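Local coordinates for protein TqaL (Neurospora crassa, PDB 7EEH) that belongs to the 2OG-Fe dioxygenase family of the cupin clan and holds an iron ion in a fold built on antiparallel strands, at residues Phe73-Phe81 / Arg115-Glu123; Gly197-Ala205 / Val258-Arg269. The protein carries 1 engineered substitution. All coordinates share one frame; numbering follows the deposited sequence.

Contact 1 (Phe73-Phe81 / Arg115-Glu123); sequences FRRSRNGRF and RVFDEVQDE
The central antiparallel sheet of this cupin-clan fold is met here by a loop: 115-123 runs beside strand 74-84 and joins it through a single backbone bridge, Asn78 with Glu119, just before the chain enters helix 122-125 at its N-cap, Gln121. Asn78 N donates to Asp118 O at 3.0 Å, and Asn78 O accepts from Val120 N at 2.9 Å, with CG2 of Val120 lying 3.4 Å from Asn78 C. Arg77 lays an extended chain along the loop, CG opposite the carbonyl carbon (chi1 -65°), and its NH1 reaches two carbonyls, Glu119 O at 3.0 Å and Phe117 O at 3.2 Å, both bonds well bent. Gln121 NE2 binds Glu119 O from the other face of that peptide, at 2.9 Å. Asn78 ND2 and Asp118 OD2 stand 3.7 Å apart, amide and carboxylate planes 89° to each other, and two waters join ND2 to the carboxylate, one to each oxygen. A further water links Arg77 NH2 to Phe117 O. NH1 of the positive guanidinium is thus paired with two carbonyl oxygens of the loop, while NE is held by Asn64 O, and donors on both faces of Glu119 O would favour this loop conformation ahead of Gln121.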
loop_
_atom_site.group_PDB
_atom_site.type_symbol
_atom_site.label_atom_id
_atom_site.label_comp_id
_atom_site.label_asym_id
_atom_site.label_seq_id
_atom_site.Cartn_x
_atom_site.Cartn_y
_atom_site.Cartn_z
ATOM N N PHE B 73 -28.894 31.507 -16.522
ATOM C CA PHE B 73 -28.727 30.568 -15.420
ATOM C C PHE B 73 -27.553 29.618 -15.622
ATOM O O PHE B 73 -27.362 28.719 -14.800
ATOM C CB PHE B 73 -30.021 29.762 -15.202
ATOM C CG PHE B 73 -31.278 30.603 -15.212
ATOM C CD1 PHE B 73 -31.471 31.602 -14.268
ATOM C CD2 PHE B 73 -32.259 30.400 -16.173
ATOM C CE1 PHE B 73 -32.619 32.381 -14.281
ATOM C CE2 PHE B 73 -33.409 31.175 -16.193
ATOM C CZ PHE B 73 -33.587 32.168 -15.243
ATOM N N ARG B 74 -26.761 29.785 -16.683
ATOM C CA ARG B 74 -25.601 28.923 -16.877
ATOM C C ARG B 74 -24.461 29.660 -17.574
ATOM O O ARG B 74 -24.673 30.435 -18.513
ATOM C CB ARG B 74 -25.971 27.660 -17.664
ATOM C CG ARG B 74 -26.342 27.892 -19.110
ATOM C CD ARG B 74 -26.613 26.584 -19.810
ATOM N NE ARG B 74 -25.458 26.146 -20.584
ATOM C CZ ARG B 74 -25.066 24.879 -20.680
ATOM N NH1 ARG B 74 -25.738 23.925 -20.041
ATOM N NH2 ARG B 74 -23.997 24.570 -21.408
ATOM N N ARG B 75 -23.251 29.408 -17.095
ATOM C CA ARG B 75 -22.020 29.826 -17.748
ATOM C C ARG B 75 -21.217 28.571 -18.060
ATOM O O ARG B 75 -21.206 27.624 -17.271
ATOM C CB ARG B 75 -21.219 30.783 -16.857
ATOM C CG ARG B 75 -21.895 32.150 -16.654
ATOM C CD ARG B 75 -21.896 32.587 -15.201
ATOM N NE ARG B 75 -22.869 33.651 -14.939
ATOM C CZ ARG B 75 -22.973 34.289 -13.776
ATOM N NH1 ARG B 75 -22.167 33.972 -12.763
ATOM N NH2 ARG B 75 -23.888 35.238 -13.617
ATOM N N SER B 76 -20.557 28.548 -19.213
ATOM C CA SER B 76 -19.999 27.278 -19.657
ATOM C C SER B 76 -18.905 27.501 -20.688
ATOM O O SER B 76 -18.827 28.556 -21.328
ATOM C CB SER B 76 -21.094 26.387 -20.235
ATOM O OG SER B 76 -21.145 26.514 -21.643
ATOM N N ARG B 77 -18.032 26.496 -20.794
ATOM C CA ARG B 77 -17.134 26.284 -21.923
ATOM C C ARG B 77 -17.145 24.796 -22.243
ATOM O O ARG B 77 -17.387 23.973 -21.361
ATOM C CB ARG B 77 -15.690 26.732 -21.642
ATOM C CG ARG B 77 -15.543 28.241 -21.429
ATOM C CD ARG B 77 -14.107 28.726 -21.374
ATOM N NE ARG B 77 -14.106 30.194 -21.322
ATOM C CZ ARG B 77 -14.137 30.973 -22.404
ATOM N NH1 ARG B 77 -14.139 30.438 -23.621
ATOM N NH2 ARG B 77 -14.168 32.294 -22.273
ATOM N N ASN B 78 -16.890 24.444 -23.499
ATOM C CA ASN B 78 -16.824 23.029 -23.838
ATOM C C ASN B 78 -15.725 22.765 -24.852
ATOM O O ASN B 78 -15.219 23.674 -25.519
ATOM C CB ASN B 78 -18.156 22.503 -24.369
ATOM C CG ASN B 78 -18.500 23.076 -25.715
ATOM O OD1 ASN B 78 -18.181 22.491 -26.744
ATOM N ND2 ASN B 78 -19.146 24.233 -25.717
ATOM N N GLY B 79 -15.360 21.492 -24.946
ATOM C CA GLY B 79 -14.358 21.042 -25.891
ATOM C C GLY B 79 -14.518 19.565 -26.154
ATOM O O GLY B 79 -14.968 18.807 -25.286
ATOM N N ARG B 80 -14.166 19.156 -27.373
ATOM C CA ARG B 80 -14.197 17.759 -27.775
ATOM C C ARG B 80 -12.799 17.184 -27.636
ATOM O O ARG B 80 -11.824 17.801 -28.082
ATOM C CB ARG B 80 -14.672 17.594 -29.220
ATOM C CG ARG B 80 -16.126 17.953 -29.476
ATOM C CD ARG B 80 -16.396 18.065 -30.982
ATOM N NE ARG B 80 -16.235 16.792 -31.652
ATOM C CZ ARG B 80 -15.336 16.514 -32.592
ATOM N NH1 ARG B 80 -14.479 17.426 -33.041
ATOM N NH2 ARG B 80 -15.310 15.295 -33.089
ATOM N N PHE B 81 -12.711 16.004 -27.028
ATOM C CA PHE B 81 -11.465 15.266 -26.921
ATOM C C PHE B 81 -11.660 13.887 -27.524
ATOM O O PHE B 81 -12.783 13.415 -27.689
ATOM C CB PHE B 81 -10.993 15.148 -25.473
ATOM C CG PHE B 81 -10.744 16.471 -24.810
ATOM C CD1 PHE B 81 -11.785 17.169 -24.221
ATOM C CD2 PHE B 81 -9.472 17.017 -24.782
ATOM C CE1 PHE B 81 -11.562 18.398 -23.612
ATOM C CE2 PHE B 81 -9.239 18.248 -24.179
ATOM C CZ PHE B 81 -10.287 18.937 -23.594
ATOM N N ARG B 115 -17.838 31.022 -36.000
ATOM C CA ARG B 115 -17.595 31.936 -34.883
ATOM C C ARG B 115 -18.027 31.305 -33.557
ATOM O O ARG B 115 -19.223 31.199 -33.271
ATOM C CB ARG B 115 -18.335 33.264 -35.097
ATOM C CG ARG B 115 -18.201 33.855 -36.510
ATOM C CD ARG B 115 -18.260 35.406 -36.521
ATOM N NE ARG B 115 -17.462 35.964 -37.615
ATOM C CZ ARG B 115 -16.126 35.957 -37.663
ATOM N NH1 ARG B 115 -15.412 35.439 -36.661
ATOM N NH2 ARG B 115 -15.495 36.483 -38.709
ATOM N N VAL B 116 -17.057 30.893 -32.741
ATOM C CA VAL B 116 -17.347 30.210 -31.481
ATOM C C VAL B 116 -16.473 30.802 -30.379
ATOM O O VAL B 116 -15.246 30.894 -30.519
ATOM C CB VAL B 116 -17.154 28.680 -31.612
ATOM C CG1 VAL B 116 -15.721 28.320 -32.024
ATOM C CG2 VAL B 116 -17.555 27.976 -30.337
ATOM N N PHE B 117 -17.105 31.216 -29.282
ATOM C CA PHE B 117 -16.415 31.966 -28.240
ATOM C C PHE B 117 -16.394 31.270 -26.890
ATOM O O PHE B 117 -15.790 31.804 -25.949
ATOM C CB PHE B 117 -17.053 33.348 -28.081
ATOM C CG PHE B 117 -17.110 34.126 -29.367
ATOM C CD1 PHE B 117 -15.980 34.759 -29.855
ATOM C CD2 PHE B 117 -18.278 34.179 -30.107
ATOM C CE1 PHE B 117 -16.021 35.465 -31.055
ATOM C CE2 PHE B 117 -18.326 34.887 -31.295
ATOM C CZ PHE B 117 -17.193 35.523 -31.764
ATOM N N ASP B 118 -17.035 30.114 -26.759
ATOM C CA ASP B 118 -17.116 29.408 -25.483
ATOM C C ASP B 118 -16.294 28.118 -25.518
ATOM O O ASP B 118 -16.662 27.106 -24.920
ATOM C CB ASP B 118 -18.576 29.137 -25.106
ATOM C CG ASP B 118 -19.285 28.185 -26.090
ATOM O OD1 ASP B 118 -18.735 27.931 -27.181
ATOM O OD2 ASP B 118 -20.389 27.687 -25.767
ATOM N N GLU B 119 -15.165 28.143 -26.226
ATOM C CA GLU B 119 -14.285 26.984 -26.297
ATOM C C GLU B 119 -13.490 26.838 -25.006
ATOM O O GLU B 119 -13.020 27.827 -24.441
ATOM C CB GLU B 119 -13.314 27.122 -27.462
ATOM C CG GLU B 119 -13.929 26.962 -28.824
ATOM C CD GLU B 119 -12.863 26.812 -29.891
ATOM O OE1 GLU B 119 -12.224 27.824 -30.251
ATOM O OE2 GLU B 119 -12.636 25.676 -30.342
ATOM N N VAL B 120 -13.336 25.594 -24.545
ATOM C CA VAL B 120 -12.425 25.308 -23.443
ATOM C C VAL B 120 -11.025 25.793 -23.803
ATOM O O VAL B 120 -10.541 25.561 -24.919
ATOM C CB VAL B 120 -12.434 23.798 -23.139
ATOM C CG1 VAL B 120 -11.120 23.370 -22.508
ATOM C CG2 VAL B 120 -13.621 23.433 -22.264
ATOM N N GLN B 121 -10.358 26.459 -22.856
ATOM C CA GLN B 121 -9.090 27.138 -23.116
ATOM C C GLN B 121 -7.916 26.383 -22.496
ATOM O O GLN B 121 -8.078 25.413 -21.749
ATOM C CB GLN B 121 -9.135 28.580 -22.597
ATOM C CG GLN B 121 -10.186 29.448 -23.288
ATOM C CD GLN B 121 -9.872 29.630 -24.770
ATOM O OE1 GLN B 121 -8.775 30.057 -25.126
ATOM N NE2 GLN B 121 -10.823 29.280 -25.639
ATOM N N ASP B 122 -6.705 26.845 -22.821
ATOM C CA ASP B 122 -5.516 26.219 -22.250
ATOM C C ASP B 122 -5.538 26.263 -20.725
ATOM O O ASP B 122 -4.992 25.359 -20.072
ATOM C CB ASP B 122 -4.252 26.891 -22.797
ATOM C CG ASP B 122 -3.838 26.342 -24.154
ATOM O OD1 ASP B 122 -4.368 25.280 -24.567
ATOM O OD2 ASP B 122 -2.973 26.963 -24.809
ATOM N N GLU B 123 -6.185 27.287 -20.144
ATOM C CA GLU B 123 -6.300 27.377 -18.688
ATOM C C GLU B 123 -6.795 26.066 -18.087
ATOM O O GLU B 123 -6.285 25.617 -17.059
ATOM C CB GLU B 123 -7.244 28.512 -18.286
ATOM C CG GLU B 123 -7.203 28.799 -16.793
ATOM C CD GLU B 123 -8.278 29.760 -16.315
ATOM O OE1 GLU B 123 -8.984 30.359 -17.155
ATOM O OE2 GLU B 123 -8.414 29.909 -15.081
HETATM O O HOH W 1 -20.217 25.754 -23.722
HETATM O O HOH W 2 -14.333 33.904 -24.753
HETATM O O HOH W 3 -18.740 25.626 -28.413
#

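Contact 2 (Gly197-Ala205 / Val258-Arg269); sequences GSKNMDLAA and VLPLDETKEATR
Asn200 is the hub, its side-chain amide lodged in the bend of 258-269. Asn200 OD1 takes Asp262 N at 2.8 Å, almost straight and on a lone pair in the carbonyl plane, while Asn200 ND2 donates to Asp262 O and to Glu266 O, each at 3.1 Å and each acceptor in the amide plane. With CG opposite the backbone N (chi1 -175°), the amide points into the bend, and three bonds fix its rotation. Asn200 O accepts from Leu261 N, and Asp202 N donates to Leu259 O at 2.8 Å.

Lys199 pairs with Thr268 through two backbone bonds, and its NZ forms a salt bridge with Glu266 OE2 at 2.9 Å, the hydrogen bond using the anti lone pair. Selenium of Met201 (selenomethionine) touches Val258 CG1 at 4.0 Å and Arg269 CD at 3.8 Å, the two roughly at right angles about it.

Further out, Asp262 OD1 accepts from Thr264 N in an Asx turn, and Lys265 N closes a type I turn on Asp262 O, reaching it from the face opposite Asn200 ND2. Together these belong to the end of an antiparallel strand pair, 190-199 with 267-277, in the main sheet of a cupin-type fold.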
loop_
_atom_site.group_PDB
_atom_site.type_symbol
_atom_site.label_atom_id
_atom_site.label_comp_id
_atom_site.label_asym_id
_atom_site.label_seq_id
_atom_site.Cartn_x
_atom_site.Cartn_y
_atom_site.Cartn_z
ATOM N N GLY B 197 -16.543 22.992 -7.181
ATOM C CA GLY B 197 -16.823 23.908 -6.093
ATOM C C GLY B 197 -18.260 24.375 -6.181
ATOM O O GLY B 197 -19.000 24.015 -7.101
ATOM N N SER B 198 -18.642 25.195 -5.203
ATOM C CA SER B 198 -19.971 25.797 -5.174
ATOM C C SER B 198 -19.972 27.015 -4.250
ATOM O O SER B 198 -19.008 27.270 -3.527
ATOM C CB SER B 198 -21.016 24.795 -4.718
ATOM O OG SER B 198 -20.889 24.536 -3.331
ATOM N N LYS B 199 -21.094 27.741 -4.265
ATOM C CA LYS B 199 -21.260 28.987 -3.510
ATOM C C LYS B 199 -22.700 29.082 -3.025
ATOM O O LYS B 199 -23.623 29.077 -3.847
ATOM C CB LYS B 199 -20.918 30.203 -4.375
ATOM C CG LYS B 199 -20.607 31.498 -3.600
ATOM C CD LYS B 199 -20.382 32.690 -4.557
ATOM C CE LYS B 199 -21.686 33.143 -5.240
ATOM N NZ LYS B 199 -21.531 34.358 -6.098
ATOM N N ASN B 200 -22.885 29.168 -1.702
ATOM C CA ASN B 200 -24.206 29.365 -1.085
ATOM C C ASN B 200 -25.146 28.202 -1.386
ATOM O O ASN B 200 -26.349 28.377 -1.597
ATOM C CB ASN B 200 -24.840 30.695 -1.509
ATOM C CG ASN B 200 -26.159 30.980 -0.773
ATOM O OD1 ASN B 200 -26.332 30.610 0.395
ATOM N ND2 ASN B 200 -27.104 31.595 -1.475
HETATM N N MSE B 201 -24.603 26.999 -1.396
HETATM C CA MSE B 201 -25.426 25.858 -1.732
HETATM C C MSE B 201 -25.792 25.095 -0.476
HETATM O O MSE B 201 -24.914 24.662 0.261
HETATM C CB MSE B 201 -24.695 24.957 -2.731
HETATM C CG MSE B 201 -25.340 23.617 -2.982
HETATM SE SE MSE B 201 -24.615 22.745 -4.615
HETATM C CE MSE B 201 -22.913 22.214 -4.008
ATOM N N ASP B 202 -27.095 24.944 -0.236
ATOM C CA ASP B 202 -27.589 24.211 0.927
ATOM C C ASP B 202 -27.338 22.718 0.741
ATOM O O ASP B 202 -27.960 22.085 -0.113
ATOM C CB ASP B 202 -29.078 24.481 1.131
ATOM C CG ASP B 202 -29.597 23.933 2.450
ATOM O OD1 ASP B 202 -28.777 23.452 3.268
ATOM O OD2 ASP B 202 -30.825 23.981 2.669
ATOM N N LEU B 203 -26.454 22.143 1.557
ATOM C CA LEU B 203 -26.060 20.748 1.380
ATOM C C LEU B 203 -26.985 19.779 2.102
ATOM O O LEU B 203 -27.274 18.696 1.581
ATOM C CB LEU B 203 -24.618 20.553 1.853
ATOM C CG LEU B 203 -23.652 21.289 0.925
ATOM C CD1 LEU B 203 -22.281 21.499 1.552
ATOM C CD2 LEU B 203 -23.541 20.538 -0.401
ATOM N N ALA B 204 -27.467 20.157 3.289
ATOM C CA ALA B 204 -28.285 19.244 4.081
ATOM C C ALA B 204 -29.548 18.836 3.335
ATOM O O ALA B 204 -29.993 17.686 3.435
ATOM C CB ALA B 204 -28.638 19.884 5.426
ATOM N N ALA B 205 -30.135 19.750 2.573
ATOM C CA ALA B 205 -31.333 19.415 1.819
ATOM C C ALA B 205 -30.959 18.477 0.671
ATOM O O ALA B 205 -29.810 18.050 0.521
ATOM C CB ALA B 205 -32.018 20.686 1.329
ATOM N N VAL B 258 -30.273 22.858 -7.601
ATOM C CA VAL B 258 -29.484 23.463 -6.536
ATOM C C VAL B 258 -30.403 24.277 -5.640
ATOM O O VAL B 258 -31.232 25.060 -6.120
ATOM C CB VAL B 258 -28.370 24.342 -7.119
ATOM C CG1 VAL B 258 -27.575 24.991 -5.997
ATOM C CG2 VAL B 258 -27.464 23.526 -8.006
ATOM N N LEU B 259 -30.259 24.096 -4.329
ATOM C CA LEU B 259 -31.003 24.878 -3.352
ATOM C C LEU B 259 -30.068 25.848 -2.652
ATOM O O LEU B 259 -28.997 25.440 -2.181
ATOM C CB LEU B 259 -31.678 23.973 -2.314
ATOM C CG LEU B 259 -32.817 23.097 -2.825
ATOM C CD1 LEU B 259 -33.275 22.149 -1.730
ATOM C CD2 LEU B 259 -33.970 23.935 -3.333
ATOM N N PRO B 260 -30.425 27.128 -2.559
ATOM C CA PRO B 260 -29.539 28.082 -1.894
ATOM C C PRO B 260 -29.671 27.985 -0.384
ATOM O O PRO B 260 -30.768 27.843 0.160
ATOM C CB PRO B 260 -30.024 29.442 -2.414
ATOM C CG PRO B 260 -31.448 29.222 -2.820
ATOM C CD PRO B 260 -31.715 27.738 -2.934
ATOM N N LEU B 261 -28.529 28.040 0.292
ATOM C CA LEU B 261 -28.526 28.074 1.747
ATOM C C LEU B 261 -29.223 29.331 2.256
ATOM O O LEU B 261 -30.237 29.262 2.962
ATOM C CB LEU B 261 -27.089 28.009 2.247
ATOM C CG LEU B 261 -26.901 28.031 3.756
ATOM C CD1 LEU B 261 -27.702 26.911 4.398
ATOM C CD2 LEU B 261 -25.423 27.927 4.089
ATOM N N ASP B 262 -28.688 30.494 1.895
ATOM C CA ASP B 262 -29.319 31.781 2.164
ATOM C C ASP B 262 -30.204 32.133 0.974
ATOM O O ASP B 262 -29.700 32.469 -0.102
ATOM C CB ASP B 262 -28.245 32.837 2.405
ATOM C CG ASP B 262 -28.811 34.231 2.628
ATOM O OD1 ASP B 262 -30.043 34.422 2.567
ATOM O OD2 ASP B 262 -27.995 35.145 2.871
ATOM N N GLU B 263 -31.526 32.066 1.172
ATOM C CA GLU B 263 -32.480 32.305 0.090
ATOM C C GLU B 263 -32.330 33.686 -0.538
ATOM O O GLU B 263 -32.782 33.892 -1.669
ATOM C CB GLU B 263 -33.920 32.139 0.595
ATOM C CG GLU B 263 -34.183 30.862 1.384
ATOM C CD GLU B 263 -35.317 30.039 0.801
ATOM O OE1 GLU B 263 -35.820 30.411 -0.283
ATOM O OE2 GLU B 263 -35.702 29.022 1.424
ATOM N N THR B 264 -31.712 34.632 0.161
ATOM C CA THR B 264 -31.598 35.988 -0.359
ATOM C C THR B 264 -30.458 36.158 -1.357
ATOM O O THR B 264 -30.316 37.247 -1.926
ATOM C CB THR B 264 -31.425 36.983 0.797
ATOM O OG1 THR B 264 -30.066 36.975 1.253
ATOM C CG2 THR B 264 -32.349 36.620 1.954
ATOM N N LYS B 265 -29.652 35.122 -1.599
ATOM C CA LYS B 265 -28.478 35.244 -2.454
ATOM C C LYS B 265 -28.469 34.156 -3.520
ATOM O O LYS B 265 -29.175 33.146 -3.425
ATOM C CB LYS B 265 -27.187 35.175 -1.636
ATOM C CG LYS B 265 -27.138 36.152 -0.491
ATOM C CD LYS B 265 -25.784 36.117 0.187
ATOM C CE LYS B 265 -25.732 37.075 1.361
ATOM N NZ LYS B 265 -24.531 36.830 2.208
ATOM N N GLU B 266 -27.648 34.370 -4.543
ATOM C CA GLU B 266 -27.541 33.380 -5.599
ATOM C C GLU B 266 -26.702 32.195 -5.132
ATOM O O GLU B 266 -25.841 32.313 -4.255
ATOM C CB GLU B 266 -26.931 33.988 -6.862
ATOM C CG GLU B 266 -25.444 34.284 -6.733
ATOM C CD GLU B 266 -24.817 34.723 -8.042
ATOM O OE1 GLU B 266 -25.576 35.056 -8.981
ATOM O OE2 GLU B 266 -23.566 34.731 -8.133
ATOM N N ALA B 267 -26.969 31.040 -5.726
ATOM C CA ALA B 267 -26.177 29.844 -5.492
ATOM C C ALA B 267 -25.581 29.380 -6.815
ATOM O O ALA B 267 -26.264 29.374 -7.843
ATOM C CB ALA B 267 -27.026 28.734 -4.864
ATOM N N THR B 268 -24.306 28.998 -6.789
ATOM C CA THR B 268 -23.625 28.504 -7.979
ATOM C C THR B 268 -23.028 27.127 -7.704
ATOM O O THR B 268 -22.696 26.796 -6.567
ATOM C CB THR B 268 -22.523 29.467 -8.427
ATOM O OG1 THR B 268 -21.514 29.542 -7.414
ATOM C CG2 THR B 268 -23.085 30.853 -8.653
ATOM N N ARG B 269 -22.871 26.338 -8.761
ATOM C CA ARG B 269 -22.292 24.996 -8.659
ATOM C C ARG B 269 -21.407 24.780 -9.873
ATOM O O ARG B 269 -21.885 24.907 -11.004
ATOM C CB ARG B 269 -23.387 23.929 -8.610
ATOM C CG ARG B 269 -22.913 22.487 -8.385
ATOM C CD ARG B 269 -24.143 21.623 -8.206
ATOM N NE ARG B 269 -23.885 20.187 -8.163
ATOM C CZ ARG B 269 -24.036 19.348 -9.183
ATOM N NH1 ARG B 269 -24.416 19.784 -10.383
ATOM N NH2 ARG B 269 -23.804 18.054 -8.991
HETATM O O HOH W 4 -20.058 32.074 -7.884
#

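From the N terminus the chain passes through helices 12-31, 38-48 and 52-58 before it lays down strand 74-84, turns back through strand 89-92 and a partly unmodelled segment, and returns at 115-123, where contact 1 closes that loop. Contact 2 opens at the end of strand 190-199 and closes where strand 267-277 begins, so the two stand in series, neither nested nor crossed. The excursion between its segments includes strands 209-213, 231-236 and 252-255, the smaller sheet, and strand 243-247, which returns to the large sheet beside 190-199. In that large sheet strand 158-170 lies between 74-84 and 267-277. Contact 1 ties a loop to it; contact 2 joins neighbouring strands and their outer loops.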